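Local coordinates for protein aminoglycoside Nucleotidyltransferase (2")-Ia (Pseudomonas aeruginosa, PDB 5CFU) that confers resistance to kanamycin, gentamicin, tobramycin and related aminoglycosides by adenylating the 2''-hydroxyl group of these antibiotics, at residues A[31-36]-A[53-58]; A[136-141]-A[177-182]. All coordinates share one frame; numbering follows the deposited sequence.

Interaction 1: A[31-36]-A[53-58]; sequences LWIGGG and IDLTFP. With MN (manganese (II) ion), chain B; POP (pyrophosphate 2-), chain E; 51H (adenylyl-2"-tobramycin), chain D; BU1 (1,4-butanediol), chain I.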
loop_
_atom_site.group_PDB
_atom_site.type_symbol
_atom_site.label_atom_id
_atom_site.label_comp_id
_atom_site.label_asym_id
_atom_site.label_seq_id
_atom_site.Cartn_x
_atom_site.Cartn_y
_atom_site.Cartn_z
ATOM N N LEU A 31 -1.617 9.656 -4.077
ATOM C CA LEU A 31 -0.778 8.560 -3.604
ATOM C C LEU A 31 -1.607 7.733 -2.650
ATOM O O LEU A 31 -2.325 8.292 -1.819
ATOM C CB LEU A 31 0.474 9.048 -2.895
ATOM C CG LEU A 31 1.490 9.858 -3.704
ATOM C CD1 LEU A 31 2.558 10.409 -2.752
ATOM C CD2 LEU A 31 2.117 9.016 -4.808
ATOM N N TRP A 32 -1.490 6.413 -2.767
ATOM C CA TRP A 32 -2.213 5.482 -1.898
ATOM C C TRP A 32 -1.268 4.815 -0.932
ATOM O O TRP A 32 -0.285 4.189 -1.332
ATOM C CB TRP A 32 -2.945 4.410 -2.722
ATOM C CG TRP A 32 -4.060 4.998 -3.538
ATOM C CD1 TRP A 32 -5.387 5.038 -3.205
ATOM C CD2 TRP A 32 -3.938 5.659 -4.798
ATOM N NE1 TRP A 32 -6.096 5.702 -4.180
ATOM C CE2 TRP A 32 -5.231 6.088 -5.170
ATOM C CE3 TRP A 32 -2.865 5.923 -5.656
ATOM C CZ2 TRP A 32 -5.477 6.756 -6.351
ATOM C CZ3 TRP A 32 -3.115 6.584 -6.826
ATOM C CH2 TRP A 32 -4.408 7.003 -7.162
ATOM N N ILE A 33 -1.574 4.953 0.349
ATOM C CA ILE A 33 -0.887 4.192 1.378
ATOM C C ILE A 33 -1.283 2.737 1.225
ATOM O O ILE A 33 -2.458 2.426 0.986
ATOM C CB ILE A 33 -1.258 4.685 2.800
ATOM C CG1 ILE A 33 -0.923 6.168 2.954
ATOM C CG2 ILE A 33 -0.573 3.815 3.855
ATOM C CD1 ILE A 33 0.516 6.507 2.695
ATOM N N GLY A 34 -0.304 1.845 1.386
ATOM C CA GLY A 34 -0.498 0.410 1.193
ATOM C C GLY A 34 -0.054 -0.414 2.385
ATOM O O GLY A 34 0.415 0.135 3.385
ATOM N N GLY A 35 -0.227 -1.728 2.279
ATOM C CA GLY A 35 0.292 -2.648 3.269
ATOM C C GLY A 35 -0.189 -2.325 4.671
ATOM O O GLY A 35 -1.365 -1.973 4.866
ATOM N N GLY A 36 0.712 -2.461 5.645
ATOM C CA GLY A 36 0.343 -2.322 7.045
ATOM C C GLY A 36 -0.231 -0.969 7.393
ATOM O O GLY A 36 -1.166 -0.884 8.186
ATOM N N ILE A 53 7.160 2.062 4.814
ATOM C CA ILE A 53 5.977 2.742 4.328
ATOM C C ILE A 53 5.740 2.274 2.897
ATOM O O ILE A 53 6.595 2.459 2.036
ATOM C CB ILE A 53 6.135 4.267 4.354
ATOM C CG1 ILE A 53 6.314 4.749 5.793
ATOM C CG2 ILE A 53 4.953 4.955 3.665
ATOM C CD1 ILE A 53 7.008 6.103 5.906
ATOM N N ASP A 54 4.588 1.661 2.659
ATOM C CA ASP A 54 4.227 1.173 1.338
ATOM C C ASP A 54 3.343 2.189 0.625
ATOM O O ASP A 54 2.354 2.655 1.194
ATOM C CB ASP A 54 3.504 -0.159 1.455
ATOM C CG ASP A 54 4.331 -1.189 2.155
ATOM O OD1 ASP A 54 5.370 -1.607 1.593
ATOM O OD2 ASP A 54 3.946 -1.558 3.289
ATOM N N LEU A 55 3.712 2.516 -0.614
ATOM C CA LEU A 55 3.016 3.536 -1.434
ATOM C C LEU A 55 2.666 3.022 -2.815
ATOM O O LEU A 55 3.429 2.247 -3.396
ATOM C CB LEU A 55 3.883 4.784 -1.607
ATOM C CG LEU A 55 4.282 5.499 -0.325
ATOM C CD1 LEU A 55 5.301 6.563 -0.617
ATOM C CD2 LEU A 55 3.023 6.101 0.344
ATOM N N THR A 56 1.512 3.440 -3.326
ATOM C CA THR A 56 1.175 3.254 -4.730
ATOM C C THR A 56 1.094 4.624 -5.385
ATOM O O THR A 56 0.524 5.551 -4.814
ATOM C CB THR A 56 -0.160 2.527 -4.913
ATOM O OG1 THR A 56 -0.134 1.283 -4.226
ATOM C CG2 THR A 56 -0.433 2.275 -6.371
ATOM N N PHE A 57 1.666 4.756 -6.573
ATOM C CA PHE A 57 1.716 6.057 -7.241
ATOM C C PHE A 57 1.278 5.921 -8.695
ATOM O O PHE A 57 1.444 4.863 -9.287
ATOM C CB PHE A 57 3.123 6.629 -7.169
ATOM C CG PHE A 57 4.149 5.784 -7.883
ATOM C CD1 PHE A 57 4.455 6.008 -9.212
ATOM C CD2 PHE A 57 4.785 4.755 -7.228
ATOM C CE1 PHE A 57 5.395 5.221 -9.867
ATOM C CE2 PHE A 57 5.724 3.954 -7.878
ATOM C CZ PHE A 57 6.028 4.194 -9.202
ATOM N N PRO A 58 0.738 7.007 -9.288
ATOM C CA PRO A 58 0.478 6.937 -10.737
ATOM C C PRO A 58 1.747 6.658 -11.518
ATOM O O PRO A 58 2.703 7.440 -11.430
ATOM C CB PRO A 58 -0.076 8.337 -11.070
ATOM C CG PRO A 58 -0.596 8.873 -9.710
ATOM C CD PRO A 58 0.331 8.293 -8.693
HETATM MN MN MN B . 5.059 -2.551 4.947
HETATM P P1 POP E . 3.256 -4.090 7.000
HETATM O O1 POP E . 1.992 -4.886 7.271
HETATM O O2 POP E . 3.461 -2.917 7.955
HETATM O O3 POP E . 3.478 -3.745 5.528
HETATM O O POP E . 4.418 -5.114 7.404
HETATM P P2 POP E . 5.981 -4.709 7.430
HETATM O O4 POP E . 6.683 -5.972 6.980
HETATM O O5 POP E . 6.141 -3.480 6.561
HETATM O O6 POP E . 6.245 -4.358 8.884
HETATM O O8 51H D . 6.735 -6.135 4.035
HETATM P P 51H D . 5.855 -5.344 3.164
HETATM O O7 51H D . 5.575 -3.947 3.619
HETATM O O9 51H D . 4.468 -6.058 2.981
HETATM C C14 51H D . 3.381 -5.421 2.279
HETATM C C15 51H D . 2.409 -6.524 1.956
HETATM C C18 51H D . 1.963 -7.331 3.170
HETATM O O12 51H D . 0.714 -6.831 3.634
HETATM C C17 51H D . 1.844 -8.752 2.628
HETATM O O11 51H D . 0.565 -8.991 2.055
HETATM C C16 51H D . 2.902 -8.777 1.526
HETATM N N4 51H D . 4.211 -9.245 1.948
HETATM C C21 51H D . 5.117 -9.928 1.175
HETATM N N6 51H D . 4.938 -10.376 -0.071
HETATM C C22 51H D . 6.034 -10.994 -0.514
HETATM N N7 51H D . 7.201 -11.184 0.109
HETATM C C23 51H D . 7.350 -10.722 1.368
HETATM N N8 51H D . 8.527 -10.899 1.980
HETATM C C20 51H D . 6.257 -10.059 1.951
HETATM N N5 51H D . 6.070 -9.485 3.198
HETATM C C19 51H D . 4.846 -9.021 3.143
HETATM O O10 51H D . 3.049 -7.454 1.056
HETATM O O6 51H D . 6.436 -5.249 1.689
HETATM C C13 51H D . 7.191 -6.352 1.149
HETATM C C12 51H D . 8.616 -5.889 0.889
HETATM N N3 51H D . 9.216 -5.340 2.120
HETATM C C11 51H D . 9.430 -7.043 0.315
HETATM O O5 51H D . 10.761 -6.618 0.027
HETATM C C9 51H D . 8.734 -7.514 -0.962
HETATM C C10 51H D . 9.413 -8.688 -1.624
HETATM O O4 51H D . 8.921 -8.851 -2.939
HETATM O O3 51H D . 7.389 -7.937 -0.680
HETATM C C8 51H D . 6.563 -6.930 -0.101
HETATM O O2 51H D . 6.363 -5.884 -1.012
HETATM C C7 51H D . 5.112 -5.871 -1.723
HETATM C C6 51H D . 4.857 -4.423 -2.134
HETATM N N2 51H D . 4.900 -3.531 -0.963
HETATM C C5 51H D . 3.517 -4.353 -2.854
HETATM C C4 51H D . 3.467 -5.283 -4.082
HETATM N N1 51H D . 2.110 -5.289 -4.649
HETATM C C24 51H D . 5.171 -6.773 -2.942
HETATM O O13 51H D . 5.412 -8.135 -2.577
HETATM C C3 51H D . 3.842 -6.708 -3.679
HETATM O O1 51H D . 3.956 -7.480 -4.886
HETATM C C2 51H D . 2.909 -8.363 -5.202
HETATM O O 51H D . 2.115 -7.842 -6.255
HETATM C C25 51H D . 3.511 -9.717 -5.585
HETATM N N9 51H D . 4.378 -10.256 -4.527
HETATM C C26 51H D . 4.283 -9.546 -6.896
HETATM C C27 51H D . 3.420 -8.958 -7.996
HETATM O O14 51H D . 4.201 -8.687 -9.168
HETATM C C1 51H D . 2.767 -7.663 -7.530
HETATM C C 51H D . 1.720 -7.189 -8.513
HETATM N N 51H D . 0.869 -6.057 -8.105
HETATM C C1 BU1 I . -8.391 10.387 -9.770
HETATM C C2 BU1 I . -7.749 9.384 -8.825
HETATM C C3 BU1 I . -8.516 8.073 -8.833
HETATM C C4 BU1 I . -7.526 6.974 -9.120
HETATM O O5 BU1 I . -9.817 10.305 -9.720
HETATM O O6 BU1 I . -8.078 5.736 -8.801
HETATM O O HOH W 1 0.176 1.425 -1.557
HETATM O O HOH W 2 2.611 0.848 4.694
HETATM O O HOH W 3 4.276 -0.949 6.264
#

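Interaction 2: A[136-141]-A[177-182]; sequences IIWDYF and AAFRSR. With 51H (adenylyl-2"-tobramycin), chain D.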
loop_
_atom_site.group_PDB
_atom_site.type_symbol
_atom_site.label_atom_id
_atom_site.label_comp_id
_atom_site.label_asym_id
_atom_site.label_seq_id
_atom_site.Cartn_x
_atom_site.Cartn_y
_atom_site.Cartn_z
ATOM N N ILE A 136 -5.190 -5.162 -0.555
ATOM C CA ILE A 136 -4.375 -5.488 0.611
ATOM C C ILE A 136 -4.294 -7.000 0.809
ATOM O O ILE A 136 -3.213 -7.552 0.954
ATOM C CB ILE A 136 -4.953 -4.797 1.882
ATOM C CG1 ILE A 136 -4.756 -3.279 1.802
ATOM C CG2 ILE A 136 -4.286 -5.340 3.143
ATOM C CD1 ILE A 136 -5.585 -2.489 2.845
ATOM N N ILE A 137 -5.448 -7.658 0.792
ATOM C CA ILE A 137 -5.524 -9.080 0.997
ATOM C C ILE A 137 -4.924 -9.831 -0.191
ATOM O O ILE A 137 -4.296 -10.868 -0.024
ATOM C CB ILE A 137 -6.992 -9.476 1.260
ATOM C CG1 ILE A 137 -7.408 -8.919 2.637
ATOM C CG2 ILE A 137 -7.184 -10.993 1.206
ATOM C CD1 ILE A 137 -8.872 -8.886 2.905
ATOM N N TRP A 138 -5.121 -9.303 -1.399
ATOM C CA TRP A 138 -4.547 -9.907 -2.610
ATOM C C TRP A 138 -3.039 -10.089 -2.467
ATOM O O TRP A 138 -2.476 -11.089 -2.908
ATOM C CB TRP A 138 -4.892 -9.024 -3.821
ATOM C CG TRP A 138 -4.690 -9.596 -5.192
ATOM C CD1 TRP A 138 -3.649 -9.339 -6.051
ATOM C CD2 TRP A 138 -5.582 -10.467 -5.887
ATOM N NE1 TRP A 138 -3.847 -10.011 -7.244
ATOM C CE2 TRP A 138 -5.016 -10.719 -7.161
ATOM C CE3 TRP A 138 -6.793 -11.081 -5.559
ATOM C CZ2 TRP A 138 -5.642 -11.523 -8.101
ATOM C CZ3 TRP A 138 -7.407 -11.895 -6.499
ATOM C CH2 TRP A 138 -6.822 -12.107 -7.752
ATOM N N ASP A 139 -2.367 -9.115 -1.876
ATOM C CA ASP A 139 -0.925 -9.229 -1.722
ATOM C C ASP A 139 -0.536 -10.299 -0.705
ATOM O O ASP A 139 0.537 -10.867 -0.819
ATOM C CB ASP A 139 -0.310 -7.873 -1.349
ATOM C CG ASP A 139 0.121 -7.069 -2.569
ATOM O OD1 ASP A 139 0.097 -7.633 -3.686
ATOM O OD2 ASP A 139 0.486 -5.879 -2.411
ATOM N N TYR A 140 -1.403 -10.600 0.261
ATOM C CA TYR A 140 -1.171 -11.753 1.145
ATOM C C TYR A 140 -1.295 -13.071 0.411
ATOM O O TYR A 140 -0.613 -14.042 0.751
ATOM C CB TYR A 140 -2.136 -11.742 2.343
ATOM C CG TYR A 140 -1.682 -10.823 3.450
ATOM C CD1 TYR A 140 -0.620 -11.172 4.255
ATOM C CD2 TYR A 140 -2.289 -9.586 3.664
ATOM C CE1 TYR A 140 -0.193 -10.335 5.261
ATOM C CE2 TYR A 140 -1.859 -8.746 4.669
ATOM C CZ TYR A 140 -0.813 -9.124 5.460
ATOM O OH TYR A 140 -0.365 -8.291 6.465
ATOM N N PHE A 141 -2.164 -13.129 -0.596
ATOM C CA PHE A 141 -2.269 -14.342 -1.404
ATOM C C PHE A 141 -0.971 -14.598 -2.175
ATOM O O PHE A 141 -0.460 -15.721 -2.197
ATOM C CB PHE A 141 -3.437 -14.244 -2.385
ATOM C CG PHE A 141 -4.791 -14.128 -1.734
ATOM C CD1 PHE A 141 -5.022 -14.580 -0.444
ATOM C CD2 PHE A 141 -5.842 -13.586 -2.439
ATOM C CE1 PHE A 141 -6.283 -14.493 0.126
ATOM C CE2 PHE A 141 -7.103 -13.480 -1.875
ATOM C CZ PHE A 141 -7.326 -13.928 -0.597
ATOM N N ALA A 177 -10.525 -17.645 -3.952
ATOM C CA ALA A 177 -10.885 -18.591 -5.014
ATOM C C ALA A 177 -10.583 -17.976 -6.386
ATOM O O ALA A 177 -10.121 -18.655 -7.318
ATOM C CB ALA A 177 -12.353 -18.994 -4.914
ATOM N N ALA A 178 -10.842 -16.678 -6.503
ATOM C CA ALA A 178 -10.574 -15.959 -7.742
ATOM C C ALA A 178 -9.074 -15.894 -8.011
ATOM O O ALA A 178 -8.639 -16.100 -9.148
ATOM C CB ALA A 178 -11.163 -14.590 -7.683
ATOM N N PHE A 179 -8.297 -15.602 -6.971
ATOM C CA PHE A 179 -6.832 -15.636 -7.049
ATOM C C PHE A 179 -6.331 -17.014 -7.524
ATOM O O PHE A 179 -5.489 -17.100 -8.425
ATOM C CB PHE A 179 -6.215 -15.293 -5.683
ATOM C CG PHE A 179 -4.709 -15.219 -5.695
ATOM C CD1 PHE A 179 -3.930 -16.357 -5.458
ATOM C CD2 PHE A 179 -4.065 -14.018 -5.944
ATOM C CE1 PHE A 179 -2.547 -16.282 -5.475
ATOM C CE2 PHE A 179 -2.675 -13.937 -5.983
ATOM C CZ PHE A 179 -1.914 -15.064 -5.732
ATOM N N ARG A 180 -6.858 -18.087 -6.938
ATOM C CA ARG A 180 -6.433 -19.433 -7.321
ATOM C C ARG A 180 -6.760 -19.681 -8.785
ATOM O O ARG A 180 -5.973 -20.262 -9.535
ATOM C CB ARG A 180 -7.112 -20.501 -6.462
ATOM C CG ARG A 180 -6.744 -20.505 -4.973
ATOM C CD ARG A 180 -7.300 -21.740 -4.230
ATOM N NE ARG A 180 -8.575 -22.240 -4.768
ATOM C CZ ARG A 180 -9.780 -22.050 -4.225
ATOM N NH1 ARG A 180 -10.849 -22.565 -4.824
ATOM N NH2 ARG A 180 -9.943 -21.358 -3.095
ATOM N N SER A 181 -7.940 -19.243 -9.201
ATOM C CA SER A 181 -8.380 -19.514 -10.563
ATOM C C SER A 181 -7.532 -18.742 -11.558
ATOM O O SER A 181 -7.158 -19.260 -12.618
ATOM C CB SER A 181 -9.843 -19.153 -10.722
ATOM O OG SER A 181 -10.252 -19.473 -12.050
ATOM N N ARG A 182 -7.226 -17.499 -11.205
ATOM C CA ARG A 182 -6.393 -16.654 -12.039
ATOM C C ARG A 182 -5.050 -17.313 -12.301
ATOM O O ARG A 182 -4.545 -17.308 -13.427
ATOM C CB ARG A 182 -6.171 -15.288 -11.371
ATOM C CG ARG A 182 -5.144 -14.408 -12.076
ATOM C CD ARG A 182 -5.800 -13.522 -13.073
ATOM N NE ARG A 182 -6.578 -12.499 -12.392
ATOM C CZ ARG A 182 -6.097 -11.339 -11.956
ATOM N NH1 ARG A 182 -6.902 -10.471 -11.341
ATOM N NH2 ARG A 182 -4.825 -11.038 -12.116
HETATM O O8 51H D . 6.735 -6.135 4.035
HETATM P P 51H D . 5.855 -5.344 3.164
HETATM O O7 51H D . 5.575 -3.947 3.619
HETATM O O9 51H D . 4.468 -6.058 2.981
HETATM C C14 51H D . 3.381 -5.421 2.279
HETATM C C15 51H D . 2.409 -6.524 1.956
HETATM C C18 51H D . 1.963 -7.331 3.170
HETATM O O12 51H D . 0.714 -6.831 3.634
HETATM C C17 51H D . 1.844 -8.752 2.628
HETATM O O11 51H D . 0.565 -8.991 2.055
HETATM C C16 51H D . 2.902 -8.777 1.526
HETATM N N4 51H D . 4.211 -9.245 1.948
HETATM C C21 51H D . 5.117 -9.928 1.175
HETATM N N6 51H D . 4.938 -10.376 -0.071
HETATM C C22 51H D . 6.034 -10.994 -0.514
HETATM N N7 51H D . 7.201 -11.184 0.109
HETATM C C23 51H D . 7.350 -10.722 1.368
HETATM N N8 51H D . 8.527 -10.899 1.980
HETATM C C20 51H D . 6.257 -10.059 1.951
HETATM N N5 51H D . 6.070 -9.485 3.198
HETATM C C19 51H D . 4.846 -9.021 3.143
HETATM O O10 51H D . 3.049 -7.454 1.056
HETATM O O6 51H D . 6.436 -5.249 1.689
HETATM C C13 51H D . 7.191 -6.352 1.149
HETATM C C12 51H D . 8.616 -5.889 0.889
HETATM N N3 51H D . 9.216 -5.340 2.120
HETATM C C11 51H D . 9.430 -7.043 0.315
HETATM O O5 51H D . 10.761 -6.618 0.027
HETATM C C9 51H D . 8.734 -7.514 -0.962
HETATM C C10 51H D . 9.413 -8.688 -1.624
HETATM O O4 51H D . 8.921 -8.851 -2.939
HETATM O O3 51H D . 7.389 -7.937 -0.680
HETATM C C8 51H D . 6.563 -6.930 -0.101
HETATM O O2 51H D . 6.363 -5.884 -1.012
HETATM C C7 51H D . 5.112 -5.871 -1.723
HETATM C C6 51H D . 4.857 -4.423 -2.134
HETATM N N2 51H D . 4.900 -3.531 -0.963
HETATM C C5 51H D . 3.517 -4.353 -2.854
HETATM C C4 51H D . 3.467 -5.283 -4.082
HETATM N N1 51H D . 2.110 -5.289 -4.649
HETATM C C24 51H D . 5.171 -6.773 -2.942
HETATM O O13 51H D . 5.412 -8.135 -2.577
HETATM C C3 51H D . 3.842 -6.708 -3.679
HETATM O O1 51H D . 3.956 -7.480 -4.886
HETATM C C2 51H D . 2.909 -8.363 -5.202
HETATM O O 51H D . 2.115 -7.842 -6.255
HETATM C C25 51H D . 3.511 -9.717 -5.585
HETATM N N9 51H D . 4.378 -10.256 -4.527
HETATM C C26 51H D . 4.283 -9.546 -6.896
HETATM C C27 51H D . 3.420 -8.958 -7.996
HETATM O O14 51H D . 4.201 -8.687 -9.168
HETATM C C1 51H D . 2.767 -7.663 -7.530
HETATM C C 51H D . 1.720 -7.189 -8.513
HETATM N N 51H D . 0.869 -6.057 -8.105
#

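Interaction 1: A[31-36]-A[53-58]
Trp32 and Thr56 form an antiparallel hydrogen-bonded pair, Trp32 N to Thr56 O at 3.0 Å and Thr56 N to Trp32 O at 2.8 Å, while the short strand axes run 141° apart. Along one face, Ile33 and Leu55 lie side by side and point the same way; Ile33 CD1 and Leu55 CD2 are 3.5 Å apart, tighter than usual van der Waals contact. On the other, the Trp32 indole presents an edge to Thr56 O, with CE3 3.5 Å away. Leu31 CD2 rests on Phe57 CB. A water bonded to both Trp32 O and Thr56 OG1 joins backbone to side chain.

At the metal-binding end the pair carries two elements typical of the nucleotidyltransferase superfamily: the glycine run Gly34 to Gly36, and Asp54, second aspartate of an Asp-X-Asp motif that starts at Asp52. Asp54 OD2 binds manganese at 2.2 Å, beside Asp52 and oxygens of the pyrophosphate and the adenylyl phosphate. Gly36 N donates to pyrophosphate O3 at 3.1 Å.

Strand 91-100 runs parallel to 53-58 and brings Asp94 against Asp54; helices 12-26 and 62-71 pack on Leu31, and Trp32 NE1 is bonded to Pro116 O.

Interaction 2: A[136-141]-A[177-182]
An aromatic cluster of Trp138, Phe141 and Phe179 joins helix 133-146 to the C-terminal helix 169-182. Phe179 supplies the centre: it directs its ring edge at the indole of Trp138 and turns a face to Phe141. The first pair is T-shaped (edge-to-face), the planes of the six-membered indole ring and the phenyl ring standing at 79° with their centroids 5.0 Å apart. Phe179 CD2 sits over one face of the indole, 3.6 Å from Trp138 CE2. In the second pair the touching group is a methylene: Phe141 CB sits almost on the ring normal of Phe179, 3.5 Å from its centroid, a CH-pi contact, while the two phenyl rings meet only obliquely. Phe179 CG lies anti to its backbone N (chi1 -176°), which carries the ring across to the other helix and between these two partners.

The axes of the segments 136-141 and 177-182 pass 10.7 Å apart at 50°, and the cluster is part of the helical C-terminal region that follows the nucleotidyltransferase sheet, with helix 154-167 packing on Ile137, Tyr140 and Phe141. Bulky rings span such a wide separation without any hydrogen bond between the segments. Tyr142 adds a further ring against both Trp138 and Phe179.

At the margin, the chain of Arg182 bends back so that Trp138 CZ2 lies over one face of its guanidinium, off centre and 3.6 Å from NH1. Its charge is paired through NH2 with Glu109. Helix 133-146 offers the product another surface, where Asp139 OD2 accepts a hydrogen bond from the tobramycin amine N1 at 2.8 Å.

Interactions 1 and 2 approach one product from the sheet and from the helical region. Their centres lie about 19 Å apart and their nearest atoms about 5 Å apart, without touching, yet both contact adenylyl-2''-tobramycin. Interaction 1 holds the phosphate end, where metal and pyrophosphate meet. From interaction 2, Asp139 reaches the aminoglycoside, and Tyr140 places a ring face beneath the ribose hydroxyl O11. The two carboxylates reach the product at separate points, Asp54 OD2 being 7.9 Å from Asp139 OD2. The aromatic cluster itself packs behind the binding surface; the side chain of Trp138 is about 14 Å from a bound pyrophosphate.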